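Local coordinates for protein lectin (Cicer arietinum, PDB 3V6N) that is a plant albumin with haemagglutination activity that binds calcium and sodium ions in the central channel of a four-bladed hemopexin-type beta-propeller, at residues F76-E80 and N81-R85; K102-A105 and D106-F110; A123-T127 and K128-V132. One frame throughout, in Å; residues are numbered along the deposited sequence.

Contact 1. Residues F76-E80 and N81-R85; sequences FIFYE and NFCAR
Phe78 and Cys83 face each other across a tight beta hairpin. Its two arms are the two middle strands of one four-stranded blade of the hemopexin-type propeller. A type II' turn from Tyr79 to Phe82 joins the arms, and Glu80 takes the positive phi that this turn needs.

Four backbone hydrogen bonds hold the arms in register. Ile77 N gives to Ala84 O at 2.9 Å, and Ala84 N returns a bond to Ile77 O. Tyr79 and Phe82 repeat this exchange beside the turn. CA-H...O contacts fill in between, such as Phe78 CA to Phe82 O at 3.3 Å.

The aromatic contacts lie on the face that carries Phe76, Phe78, Cys83 and Arg85. Cys83 CB sits over one face of the Phe78 ring in a CH-pi contact, 3.9 Å from the centroid. Cys83 SG makes an oblique sulfur-aromatic contact, 5.0 Å from the centroid of the Phe78 ring. With chi1 at 58°, SG lies between the backbone N and the carbonyl carbon, which leaves CB rather than SG over the ring. Arg85 CB lies over a face of the Phe76 ring, 4.0 Å from Phe76 CE1. Farther along, Phe76 CZ comes over the centre of the guanidinium of Arg85. The two planes are 42° apart, so the groups are not stacked flat.

The other face of the hairpin carries Ile77, Tyr79, Phe82 and Ala84. Here Ile77 CG1 meets Ala84 CB at 4.2 Å, and helix 58-62 packs on this side. At the turn, Glu80 OE2 makes a salt bridge with Lys103 NZ of the second subunit. Glu80 N is bonded to the carboxylate of Asp65, a calcium ligand. The Phe82 ring turns its edge to the turn, with its CD1 4.0 Å from Tyr79 O.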
loop_
_atom_site.group_PDB
_atom_site.type_symbol
_atom_site.label_atom_id
_atom_site.label_comp_id
_atom_site.label_asym_id
_atom_site.label_seq_id
_atom_site.Cartn_x
_atom_site.Cartn_y
_atom_site.Cartn_z
ATOM N N PHE A 76 1.056 2.358 16.109
ATOM C CA PHE A 76 1.615 2.343 14.761
ATOM C C PHE A 76 1.570 0.903 14.288
ATOM O O PHE A 76 1.917 -0.022 15.033
ATOM C CB PHE A 76 3.061 2.875 14.706
ATOM C CG PHE A 76 3.162 4.383 14.561
ATOM C CD1 PHE A 76 3.011 4.995 13.320
ATOM C CD2 PHE A 76 3.407 5.186 15.674
ATOM C CE1 PHE A 76 3.083 6.379 13.192
ATOM C CE2 PHE A 76 3.476 6.568 15.563
ATOM C CZ PHE A 76 3.316 7.171 14.318
ATOM N N ILE A 77 1.107 0.708 13.066
ATOM C CA ILE A 77 1.098 -0.627 12.464
ATOM C C ILE A 77 1.906 -0.530 11.166
ATOM O O ILE A 77 2.014 0.550 10.586
ATOM C CB ILE A 77 -0.351 -1.156 12.245
ATOM C CG1 ILE A 77 -1.124 -0.211 11.312
ATOM C CG2 ILE A 77 -1.067 -1.342 13.597
ATOM C CD1 ILE A 77 -2.414 -0.792 10.766
ATOM N N PHE A 78 2.506 -1.629 10.734
ATOM C CA PHE A 78 3.318 -1.631 9.519
ATOM C C PHE A 78 2.956 -2.797 8.619
ATOM O O PHE A 78 2.488 -3.821 9.095
ATOM C CB PHE A 78 4.810 -1.752 9.849
ATOM C CG PHE A 78 5.357 -0.613 10.664
ATOM C CD1 PHE A 78 6.172 0.335 10.080
ATOM C CD2 PHE A 78 5.049 -0.490 12.017
ATOM C CE1 PHE A 78 6.688 1.379 10.835
ATOM C CE2 PHE A 78 5.561 0.546 12.780
ATOM C CZ PHE A 78 6.383 1.480 12.187
ATOM N N TYR A 79 3.177 -2.616 7.317
ATOM C CA TYR A 79 3.240 -3.722 6.371
ATOM C C TYR A 79 4.282 -3.393 5.295
ATOM O O TYR A 79 4.154 -2.380 4.572
ATOM C CB TYR A 79 1.885 -4.033 5.729
ATOM C CG TYR A 79 2.040 -5.113 4.668
ATOM C CD1 TYR A 79 2.271 -6.438 5.039
ATOM C CD2 TYR A 79 2.004 -4.804 3.305
ATOM C CE1 TYR A 79 2.444 -7.425 4.094
ATOM C CE2 TYR A 79 2.167 -5.796 2.344
ATOM C CZ TYR A 79 2.381 -7.104 2.746
ATOM O OH TYR A 79 2.562 -8.109 1.814
ATOM N N GLU A 80 5.311 -4.232 5.208
ATOM C CA GLU A 80 6.468 -3.953 4.359
ATOM C C GLU A 80 6.923 -2.497 4.529
ATOM O O GLU A 80 7.150 -2.044 5.660
ATOM C CB GLU A 80 6.162 -4.295 2.892
ATOM C CG GLU A 80 6.041 -5.797 2.624
ATOM C CD GLU A 80 5.672 -6.137 1.178
ATOM O OE1 GLU A 80 5.545 -5.222 0.341
ATOM O OE2 GLU A 80 5.517 -7.337 0.871
ATOM N N ASN A 81 7.006 -1.741 3.439
ATOM C CA ASN A 81 7.486 -0.357 3.553
ATOM C C ASN A 81 6.448 0.727 3.932
ATOM O O ASN A 81 6.763 1.907 3.932
ATOM C CB ASN A 81 8.384 0.026 2.356
ATOM C CG ASN A 81 7.617 0.530 1.154
ATOM O OD1 ASN A 81 8.184 0.703 0.065
ATOM N ND2 ASN A 81 6.355 0.829 1.345
ATOM N N PHE A 82 5.237 0.311 4.296
ATOM C CA PHE A 82 4.150 1.240 4.639
ATOM C C PHE A 82 3.772 1.164 6.112
ATOM O O PHE A 82 3.895 0.119 6.728
ATOM C CB PHE A 82 2.910 0.966 3.777
ATOM C CG PHE A 82 3.145 1.172 2.309
ATOM C CD1 PHE A 82 3.515 0.107 1.493
ATOM C CD2 PHE A 82 3.036 2.439 1.745
ATOM C CE1 PHE A 82 3.750 0.301 0.134
ATOM C CE2 PHE A 82 3.268 2.631 0.396
ATOM C CZ PHE A 82 3.630 1.558 -0.408
ATOM N N CYS A 83 3.307 2.282 6.665
ATOM C CA CYS A 83 2.836 2.317 8.034
ATOM C C CYS A 83 1.623 3.234 8.204
ATOM O O CYS A 83 1.316 4.048 7.330
ATOM C CB CYS A 83 3.964 2.741 8.983
ATOM S SG CYS A 83 4.678 4.344 8.609
ATOM N N ALA A 84 0.935 3.082 9.324
ATOM C CA ALA A 84 -0.202 3.942 9.642
ATOM C C ALA A 84 -0.312 4.111 11.151
ATOM O O ALA A 84 0.131 3.239 11.911
ATOM C CB ALA A 84 -1.502 3.366 9.062
ATOM N N ARG A 85 -0.874 5.236 11.580
ATOM C CA ARG A 85 -1.224 5.422 12.989
ATOM C C ARG A 85 -2.720 5.158 13.159
ATOM O O ARG A 85 -3.544 5.790 12.490
ATOM C CB ARG A 85 -0.871 6.835 13.461
ATOM C CG ARG A 85 -0.972 6.990 14.972
ATOM C CD ARG A 85 -1.425 8.386 15.363
ATOM N NE ARG A 85 -0.446 9.452 15.129
ATOM C CZ ARG A 85 0.496 9.865 15.994
ATOM N NH1 ARG A 85 0.656 9.274 17.183
ATOM N NH2 ARG A 85 1.306 10.880 15.662
#

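Contact 2. Residues K102-A105 and D106-F110; sequences KKIA and DMFPF
The Phe108 ring lies beside Ile104, with Ile104 O oblique to the ring and 3.8 Å from Phe108 CD2. Ile104 CG2 reaches the same CD2 at 4.3 Å. One face of this ring is met by CG of the preceding Met107, offset toward the rim. Phe108 also packs on Phe78 of its own blade and on Ile143 of strand 139-144 in the next, which places the turn between two blades. The carboxylate of Asp106 stands near the start of the turn, with OD2 4.2 Å from Lys103 CB. That oxygen is bonded to Tyr62 OH of the second subunit. The same hydroxyl is bonded to Lys103 N, and the Tyr62 ring makes a cation-pi contact with Lys103, whose NZ also reaches Glu80 of the second subunit.

The backbone between these groups is the single helical turn 104-107. It follows directly on the outermost strand of a propeller blade. Lys103 occupies the N-cap position, and its O accepts from Met107 N at 3.2 Å. A weak bond from Asp106 N shares that oxygen. Ile104 O is gripped at 2.7 Å by Phe108 N, and Met107 N adds a weak bond to it. Phe108 is the first residue to leave helical geometry. The next residue, Pro109, has no N-H to give. Instead its CA makes a CA-H...O contact with Ala105 O.

Met107 doubles back toward the strand that leads in, and on the hairpin side it packs on Phe76. Its chain bends at chi2 (86°) and chi3 (82°), which turns the thioether onto Lys102. The two side chains cross at about a right angle. Met107 SD lies 3.8 Å from Lys102 CD, and Met107 CE touches both Lys102 CB and CD.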
loop_
_atom_site.group_PDB
_atom_site.type_symbol
_atom_site.label_atom_id
_atom_site.label_comp_id
_atom_site.label_asym_id
_atom_site.label_seq_id
_atom_site.Cartn_x
_atom_site.Cartn_y
_atom_site.Cartn_z
ATOM N N LYS A 102 1.396 5.755 4.993
ATOM C CA LYS A 102 2.536 6.480 4.444
ATOM C C LYS A 102 3.698 5.504 4.299
ATOM O O LYS A 102 3.794 4.532 5.049
ATOM C CB LYS A 102 2.959 7.602 5.401
ATOM C CG LYS A 102 2.353 8.961 5.108
ATOM C CD LYS A 102 2.204 9.776 6.390
ATOM C CE LYS A 102 2.420 11.267 6.170
ATOM N NZ LYS A 102 1.499 11.818 5.145
ATOM N N LYS A 103 4.590 5.768 3.350
ATOM C CA LYS A 103 5.873 5.058 3.313
ATOM C C LYS A 103 6.641 5.333 4.609
ATOM O O LYS A 103 6.532 6.424 5.191
ATOM C CB LYS A 103 6.693 5.499 2.103
ATOM C CG LYS A 103 6.135 4.988 0.787
ATOM C CD LYS A 103 6.717 5.745 -0.396
ATOM C CE LYS A 103 6.047 5.317 -1.697
ATOM N NZ LYS A 103 6.976 5.460 -2.849
ATOM N N ILE A 104 7.399 4.345 5.070
ATOM C CA ILE A 104 8.234 4.512 6.279
ATOM C C ILE A 104 9.133 5.768 6.239
ATOM O O ILE A 104 9.230 6.497 7.226
ATOM C CB ILE A 104 9.061 3.242 6.581
ATOM C CG1 ILE A 104 8.112 2.120 7.034
ATOM C CG2 ILE A 104 10.142 3.529 7.636
ATOM C CD1 ILE A 104 8.712 0.731 7.050
ATOM N N ALA A 105 9.744 6.017 5.086
ATOM C CA ALA A 105 10.638 7.155 4.878
ATOM C C ALA A 105 9.936 8.503 5.034
ATOM O O ALA A 105 10.575 9.483 5.407
ATOM C CB ALA A 105 11.308 7.073 3.508
ATOM N N ASP A 106 8.639 8.552 4.732
ATOM C CA ASP A 106 7.855 9.777 4.865
ATOM C C ASP A 106 7.383 9.996 6.290
ATOM O O ASP A 106 7.184 11.129 6.709
ATOM C CB ASP A 106 6.638 9.763 3.932
ATOM C CG ASP A 106 7.019 9.937 2.463
ATOM O OD1 ASP A 106 8.145 10.388 2.160
ATOM O OD2 ASP A 106 6.190 9.604 1.601
ATOM N N MET A 107 7.173 8.914 7.027
ATOM C CA MET A 107 6.748 9.030 8.419
ATOM C C MET A 107 7.956 9.233 9.337
ATOM O O MET A 107 7.859 9.944 10.333
ATOM C CB MET A 107 5.960 7.785 8.824
ATOM C CG MET A 107 5.135 7.940 10.089
ATOM S SD MET A 107 3.510 8.641 9.762
ATOM C CE MET A 107 2.598 7.197 9.229
ATOM N N PHE A 108 9.078 8.593 8.991
ATOM C CA PHE A 108 10.326 8.614 9.777
ATOM C C PHE A 108 11.514 8.837 8.850
ATOM O O PHE A 108 12.175 7.872 8.461
ATOM C CB PHE A 108 10.547 7.284 10.522
ATOM C CG PHE A 108 9.373 6.832 11.347
ATOM C CD1 PHE A 108 9.056 7.465 12.548
ATOM C CD2 PHE A 108 8.593 5.762 10.931
ATOM C CE1 PHE A 108 7.976 7.046 13.309
ATOM C CE2 PHE A 108 7.502 5.338 11.690
ATOM C CZ PHE A 108 7.193 5.983 12.879
ATOM N N PRO A 109 11.801 10.110 8.495
ATOM C CA PRO A 109 12.840 10.403 7.492
ATOM C C PRO A 109 14.256 9.990 7.870
ATOM O O PRO A 109 15.093 9.796 6.987
ATOM C CB PRO A 109 12.756 11.931 7.332
ATOM C CG PRO A 109 11.354 12.278 7.747
ATOM C CD PRO A 109 11.052 11.325 8.877
ATOM N N PHE A 110 14.533 9.853 9.166
ATOM C CA PHE A 110 15.872 9.446 9.627
ATOM C C PHE A 110 16.218 8.018 9.186
ATOM O O PHE A 110 17.381 7.606 9.236
ATOM C CB PHE A 110 16.012 9.611 11.149
ATOM C CG PHE A 110 14.805 9.149 11.935
ATOM C CD1 PHE A 110 13.850 10.067 12.374
ATOM C CD2 PHE A 110 14.630 7.807 12.244
ATOM C CE1 PHE A 110 12.743 9.654 13.100
ATOM C CE2 PHE A 110 13.528 7.385 12.970
ATOM C CZ PHE A 110 12.580 8.306 13.400
#

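Contact 3. Residues A123-T127 and K128-V132; sequences AFRST and KGKEV. With NA (sodium ion), chain G.
Arg125 and Val132 form an antiparallel non-hydrogen-bonded pair where the first hairpin of a hemopexin-type propeller blade opens into its loop. The hairpin falls within a predicted hemopexin repeat. The Arg125 side chain leaves CB with CG anti to the backbone N (chi1 178°). It then bends at chi2 (74°), which carries the chain across toward residues 129-131. CD passes 3.6 Å from Glu131 O and lies near Val132 CG2. NE is bonded to Thr70 O. At the tip, NH1 donates to Gly129 O at 2.8 Å. That oxygen lies in the guanidinium plane, at its edge. NH2 adds a weak bond to the same oxygen and makes a salt bridge with Glu71. A weak bond also runs from NH1 to Glu131 O. These bonds probably fix the rotation of the guanidinium. Lys130 runs alongside and points the same way, with its CD 4.0 Å from Arg125 NH2.

Ser126 makes two bonds across the loop. Its N gives to Glu131 O at 2.9 Å, and its OG accepts a nearly straight bond from Lys128 N (165°). A water joins this OG to Glu131 OE1, which also pairs with Arg142.

Ala123 O binds the sodium ion at 2.3 Å, together with the carbonyls of Ala9, Ser67 and Ala176. Strand 122-125, which carries Ala123, thus lines the central channel of the propeller. Ala123 and Val132 pack on Phe68 of strand 66-69 in the neighbouring blade. Val132 also touches Ile143 of strand 139-144, the next strand of its own blade.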
loop_
_atom_site.group_PDB
_atom_site.type_symbol
_atom_site.label_atom_id
_atom_site.label_comp_id
_atom_site.label_asym_id
_atom_site.label_seq_id
_atom_site.Cartn_x
_atom_site.Cartn_y
_atom_site.Cartn_z
ATOM N N ALA A 123 8.985 -4.318 17.081
ATOM C CA ALA A 123 9.076 -3.069 17.815
ATOM C C ALA A 123 8.414 -3.217 19.162
ATOM O O ALA A 123 7.449 -3.977 19.303
ATOM C CB ALA A 123 8.417 -1.948 17.031
ATOM N N PHE A 124 8.932 -2.512 20.161
ATOM C CA PHE A 124 8.199 -2.410 21.415
ATOM C C PHE A 124 8.370 -1.065 22.119
ATOM O O PHE A 124 9.409 -0.414 22.001
ATOM C CB PHE A 124 8.434 -3.611 22.363
ATOM C CG PHE A 124 9.793 -3.650 23.011
ATOM C CD1 PHE A 124 10.817 -4.419 22.464
ATOM C CD2 PHE A 124 10.029 -2.977 24.203
ATOM C CE1 PHE A 124 12.061 -4.486 23.070
ATOM C CE2 PHE A 124 11.283 -3.037 24.818
ATOM C CZ PHE A 124 12.295 -3.798 24.252
ATOM N N ARG A 125 7.318 -0.677 22.827
ATOM C CA ARG A 125 7.236 0.600 23.525
ATOM C C ARG A 125 8.070 0.585 24.804
ATOM O O ARG A 125 7.877 -0.283 25.657
ATOM C CB ARG A 125 5.754 0.916 23.827
ATOM C CG ARG A 125 5.478 2.186 24.601
ATOM C CD ARG A 125 5.665 3.438 23.762
ATOM N NE ARG A 125 4.956 4.551 24.387
ATOM C CZ ARG A 125 5.488 5.402 25.261
ATOM N NH1 ARG A 125 6.766 5.286 25.642
ATOM N NH2 ARG A 125 4.732 6.367 25.767
ATOM N N SER A 126 9.002 1.530 24.927
ATOM C CA SER A 126 9.792 1.694 26.159
ATOM C C SER A 126 8.955 2.199 27.339
ATOM O O SER A 126 7.872 2.758 27.144
ATOM C CB SER A 126 10.958 2.673 25.917
ATOM O OG SER A 126 11.748 2.850 27.085
ATOM N N THR A 127 9.447 1.997 28.565
ATOM C CA THR A 127 8.883 2.696 29.736
ATOM C C THR A 127 9.325 4.165 29.787
ATOM O O THR A 127 8.668 4.989 30.427
ATOM C CB THR A 127 9.278 2.030 31.074
ATOM O OG1 THR A 127 10.695 1.792 31.090
ATOM C CG2 THR A 127 8.536 0.706 31.259
ATOM N N LYS A 128 10.425 4.499 29.113
ATOM C CA LYS A 128 10.979 5.863 29.190
ATOM C C LYS A 128 10.324 6.815 28.202
ATOM O O LYS A 128 10.319 6.559 26.993
ATOM C CB LYS A 128 12.503 5.856 29.001
ATOM C CG LYS A 128 13.156 7.237 29.101
ATOM C CD LYS A 128 14.635 7.190 28.726
ATOM C CE LYS A 128 15.221 8.594 28.590
ATOM N NZ LYS A 128 15.331 9.310 29.897
ATOM N N GLY A 129 9.764 7.906 28.728
ATOM C CA GLY A 129 9.150 8.974 27.924
ATOM C C GLY A 129 8.312 8.449 26.771
ATOM O O GLY A 129 7.424 7.620 26.965
ATOM N N LYS A 130 8.606 8.928 25.568
ATOM C CA LYS A 130 7.865 8.522 24.374
ATOM C C LYS A 130 8.770 7.670 23.483
ATOM O O LYS A 130 8.725 7.772 22.262
ATOM C CB LYS A 130 7.365 9.753 23.614
ATOM C CG LYS A 130 6.511 10.721 24.444
ATOM C CD LYS A 130 5.100 10.188 24.613
ATOM C CE LYS A 130 4.100 11.261 25.015
ATOM N NZ LYS A 130 4.204 11.555 26.474
ATOM N N GLU A 131 9.578 6.820 24.102
ATOM C CA GLU A 131 10.596 6.067 23.372
ATOM C C GLU A 131 10.106 4.699 22.906
ATOM O O GLU A 131 9.239 4.108 23.535
ATOM C CB GLU A 131 11.887 5.962 24.198
ATOM C CG GLU A 131 12.456 7.341 24.542
ATOM C CD GLU A 131 13.853 7.312 25.135
ATOM O OE1 GLU A 131 14.489 6.230 25.202
ATOM O OE2 GLU A 131 14.328 8.393 25.539
ATOM N N VAL A 132 10.671 4.237 21.789
ATOM C CA VAL A 132 10.336 2.970 21.147
ATOM C C VAL A 132 11.603 2.295 20.637
ATOM O O VAL A 132 12.487 2.954 20.092
ATOM C CB VAL A 132 9.409 3.175 19.925
ATOM C CG1 VAL A 132 8.912 1.833 19.397
ATOM C CG2 VAL A 132 8.231 4.056 20.293
HETATM NA NA NA G . 5.352 -4.813 18.753
HETATM O O HOH W 1 13.945 3.737 26.228
#

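In the fold
Contacts 1 and 2 belong to the same blade and touch directly, their centres 10 Å apart. Asn81 O probably accepts a hydrogen bond from Ile104 N at 2.8 Å, and Cys83 N probably gives one to Lys102 O. Cys83 SG also packs on Met107 CE. Both contacts reach the second subunit. Contact 3 lies in another blade, and its centre is about 17 Å from that of contact 1 and about 18 Å from that of contact 2. It touches neither. The metal channel relates contacts 1 and 3: contact 3 supplies a sodium ligand, while the Phe78 side chain of contact 1 stays about 8 Å from both the sodium and the calcium.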